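Local coordinates for protein endo-beta-1,2-glucanase (PDB 6IMV) that hydrolyses beta-1,2-glucan from within the chain as a fungal endo-acting glycoside hydrolase and binds the disaccharide sophorose, at residues A[429-433]-A[434-438]. Sequence-based numbering, arbitrary orientation.
With BGC (beta-D-glucopyranose), chain I.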
ATOM      1  N   ALA A 429       8.856 -17.189  -3.937  1.00 12.90           N
ATOM      2  CA  ALA A 429       9.606 -17.350  -2.690  1.00 12.66           C
ATOM      3  C   ALA A 429      10.269 -16.011  -2.362  1.00 12.09           C
ATOM      4  O   ALA A 429      11.474 -15.806  -2.565  1.00 11.98           O
ATOM      5  CB  ALA A 429      10.596 -18.481  -2.836  1.00 13.53           C
ATOM      6  N   LEU A 430       9.430 -15.075  -1.915  1.00 11.55           N
ATOM      7  CA  LEU A 430       9.768 -13.684  -1.855  1.00 11.50           C
ATOM      8  C   LEU A 430       8.951 -13.021  -0.740  1.00 11.30           C
ATOM      9  O   LEU A 430       7.851 -13.484  -0.409  1.00 10.69           O
ATOM     10  CB  LEU A 430       9.454 -13.085  -3.231  1.00 11.65           C
ATOM     11  CG  LEU A 430       9.798 -11.608  -3.424  1.00 11.68           C
ATOM     12  CD1 LEU A 430      11.299 -11.417  -3.511  1.00 11.69           C
ATOM     13  CD2 LEU A 430       9.118 -11.050  -4.662  1.00 11.70           C
ATOM     14  N   LEU A 431       9.520 -11.958  -0.160  1.00 11.07           N
ATOM     15  CA  LEU A 431       8.831 -11.067   0.763  1.00 11.31           C
ATOM     16  C   LEU A 431       8.904  -9.640   0.207  1.00 11.33           C
ATOM     17  O   LEU A 431       9.980  -9.213  -0.179  1.00 11.87           O
ATOM     18  CB  LEU A 431       9.517 -11.109   2.133  1.00 11.07           C
ATOM     19  CG  LEU A 431       9.925 -12.482   2.660  1.00 11.35           C
ATOM     20  CD1 LEU A 431      10.848 -12.318   3.858  1.00 11.04           C
ATOM     21  CD2 LEU A 431       8.708 -13.328   3.016  1.00 10.98           C
ATOM     22  N   THR A 432       7.782  -8.909   0.200  1.00 10.84           N
ATOM     23  CA  THR A 432       7.795  -7.480  -0.092  1.00 11.10           C
ATOM     24  C   THR A 432       6.864  -6.743   0.873  1.00 10.69           C
ATOM     25  O   THR A 432       5.931  -7.338   1.412  1.00 10.34           O
ATOM     26  CB  THR A 432       7.386  -7.181  -1.544  1.00 11.52           C
ATOM     27  OG1 THR A 432       6.022  -7.560  -1.725  1.00 11.44           O
ATOM     28  CG2 THR A 432       8.249  -7.896  -2.567  1.00 11.95           C
ATOM     29  N   TRP A 433       7.127  -5.443   1.069  1.00 10.93           N
ATOM     30  CA  TRP A 433       6.239  -4.569   1.846  1.00 11.28           C
ATOM     31  C   TRP A 433       4.831  -4.619   1.257  1.00 11.80           C
ATOM     32  O   TRP A 433       3.850  -4.755   2.004  1.00 11.72           O
ATOM     33  CB  TRP A 433       6.744  -3.121   1.891  1.00 11.11           C
ATOM     34  CG  TRP A 433       7.968  -2.940   2.726  1.00 11.41           C
ATOM     35  CD1 TRP A 433       9.256  -3.118   2.324  1.00 11.36           C
ATOM     36  CD2 TRP A 433       8.026  -2.570   4.115  1.00 11.68           C
ATOM     37  NE1 TRP A 433      10.113  -2.869   3.356  1.00 11.44           N
ATOM     38  CE2 TRP A 433       9.392  -2.532   4.472  1.00 11.70           C
ATOM     39  CE3 TRP A 433       7.067  -2.260   5.085  1.00 11.47           C
ATOM     40  CZ2 TRP A 433       9.816  -2.209   5.761  1.00 11.66           C
ATOM     41  CZ3 TRP A 433       7.489  -1.945   6.358  1.00 11.69           C
ATOM     42  CH2 TRP A 433       8.842  -1.931   6.692  1.00 11.70           C
ATOM     43  N   ASP A 434       4.755  -4.490  -0.077  1.00 11.80           N
ATOM     44  CA  ASP A 434       3.483  -4.419  -0.808  1.00 12.41           C
ATOM     45  C   ASP A 434       2.610  -5.653  -0.513  1.00 11.95           C
ATOM     46  O   ASP A 434       1.400  -5.506  -0.314  1.00 11.75           O
ATOM     47  CB  ASP A 434       3.721  -4.232  -2.314  1.00 13.79           C
ATOM     48  CG  ASP A 434       4.036  -2.801  -2.736  1.00 14.92           C
ATOM     49  OD1 ASP A 434       5.015  -2.242  -2.243  1.00 16.44           O
ATOM     50  OD2 ASP A 434       3.312  -2.262  -3.599  1.00 16.76           O
ATOM     51  N   SER A 435       3.203  -6.856  -0.485  1.00 11.56           N
ATOM     52  CA  SER A 435       2.413  -8.108  -0.359  1.00 12.03           C
ATOM     53  C   SER A 435       2.159  -8.499   1.104  1.00 11.50           C
ATOM     54  O   SER A 435       1.480  -9.482   1.355  1.00 11.68           O
ATOM     55  CB  SER A 435       3.050  -9.267  -1.112  1.00 11.87           C
ATOM     56  OG  SER A 435       4.159  -9.797  -0.409  1.00 11.84           O
ATOM     57  N   LYS A 436       2.696  -7.740   2.066  1.00 11.51           N
ATOM     58  CA  LYS A 436       2.674  -8.175   3.472  1.00 11.16           C
ATOM     59  C   LYS A 436       2.182  -7.069   4.412  1.00 11.34           C
ATOM     60  O   LYS A 436       1.310  -7.308   5.258  1.00 11.05           O
ATOM     61  CB  LYS A 436       4.073  -8.624   3.883  1.00 10.94           C
ATOM     62  CG  LYS A 436       4.548  -9.911   3.230  1.00 10.79           C
ATOM     63  CD  LYS A 436       6.011 -10.202   3.499  1.00 10.88           C
ATOM     64  CE  LYS A 436       6.328 -10.474   4.951  1.00 10.72           C
ATOM     65  NZ  LYS A 436       5.496 -11.583   5.476  1.00 10.88           N
ATOM     66  N   VAL A 437       2.782  -5.884   4.301  1.00 11.29           N
ATOM     67  CA  VAL A 437       2.582  -4.823   5.278  1.00 11.55           C
ATOM     68  C   VAL A 437       1.418  -3.920   4.849  1.00 11.43           C
ATOM     69  O   VAL A 437       0.939  -3.125   5.665  1.00 11.79           O
ATOM     70  CB  VAL A 437       3.886  -4.044   5.524  1.00 11.88           C
ATOM     71  CG1 VAL A 437       3.720  -2.946   6.571  1.00 12.43           C
ATOM     72  CG2 VAL A 437       5.001  -4.989   5.916  1.00 12.13           C
ATOM     73  N   SER A 438       0.945  -4.058   3.600  1.00 10.90           N
ATOM     74  CA  SER A 438      -0.354  -3.498   3.192  1.00 10.64           C
ATOM     75  C   SER A 438      -1.465  -4.087   4.086  1.00 10.52           C
ATOM     76  O   SER A 438      -2.307  -3.368   4.625  1.00 10.08           O
ATOM     77  CB  SER A 438      -0.632  -3.776   1.735  1.00 10.29           C
ATOM     78  OG  SER A 438      -0.404  -5.153   1.447  1.00 10.14           O
TER
HETATM   79  C2  BGC I 606       8.730  -4.076  -9.179  1.00 31.72           C
HETATM   80  C3  BGC I 606       9.133  -5.244  -8.262  1.00 30.71           C
HETATM   81  C4  BGC I 606       8.582  -5.075  -6.832  1.00 29.67           C
HETATM   82  C5  BGC I 606       7.092  -4.706  -6.885  1.00 29.64           C
HETATM   83  C6  BGC I 606       6.483  -4.448  -5.504  1.00 29.06           C
HETATM   84  C1  BGC I 606       7.235  -3.806  -9.078  1.00 31.07           C
HETATM   85  O1  BGC I 606       6.798  -2.705  -9.879  1.00 34.31           O
HETATM   86  O2  BGC I 606       9.022  -4.427 -10.521  1.00 32.41           O
HETATM   87  O3  BGC I 606      10.554  -5.381  -8.217  1.00 30.34           O
HETATM   88  O4  BGC I 606       8.779  -6.267  -6.044  1.00 24.55           O
HETATM   89  O5  BGC I 606       6.904  -3.551  -7.713  1.00 31.58           O
HETATM   90  O6  BGC I 606       7.100  -3.297  -4.933  1.00 29.47           O
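Thr432, at the N-cap position where strand 427-432 of the antiparallel sheet runs directly into helix 433-443 beside a bound beta-D-glucopyranose, accepts a 3.2 Å capping bond at OG1 from Ser435 N. OG1 stands between the backbone N and the carbonyl carbon (chi1 65°), turned to the opening helical turn, and is also hydrogen-bonded to Glu418 OE1, as is Ser435 OG. Thr432 CG2 points to the sugar instead, 3.9 Å from its O4. Replacing this threonine by an alanine would remove OG1 and CG2 and is likely to cost Ser435 N its capping bond, Glu418 one partner and the sugar its methyl neighbour. Lys436 can be followed outward: CB lies 3.3 Å from Thr432 O, CG and CD continue past that oxygen, and CD reaches Leu431 CB at 3.9 Å. Bends at chi3 and chi4 (65° and 56°) curl the chain so that CE passes near Leu431 CD2 and NZ ends in a salt bridge with Glu41 and hydrogen bonds to Tyr414 O and Ser416 O. Asp434 turns its carboxylate to the sugar pocket, OD1 3.6 Å from the sugar O6 and salt-bridged to Lys82; Asp60 and Asn348 hydrogen-bond the same sugar. Trp433 O takes Val437 N at 2.8 Å and Lys436 N from above its carbonyl plane. Alongside, the indole and Val437 point the same way, with Val437 CG2 lying obliquely 3.5 Å from Trp433 CE3.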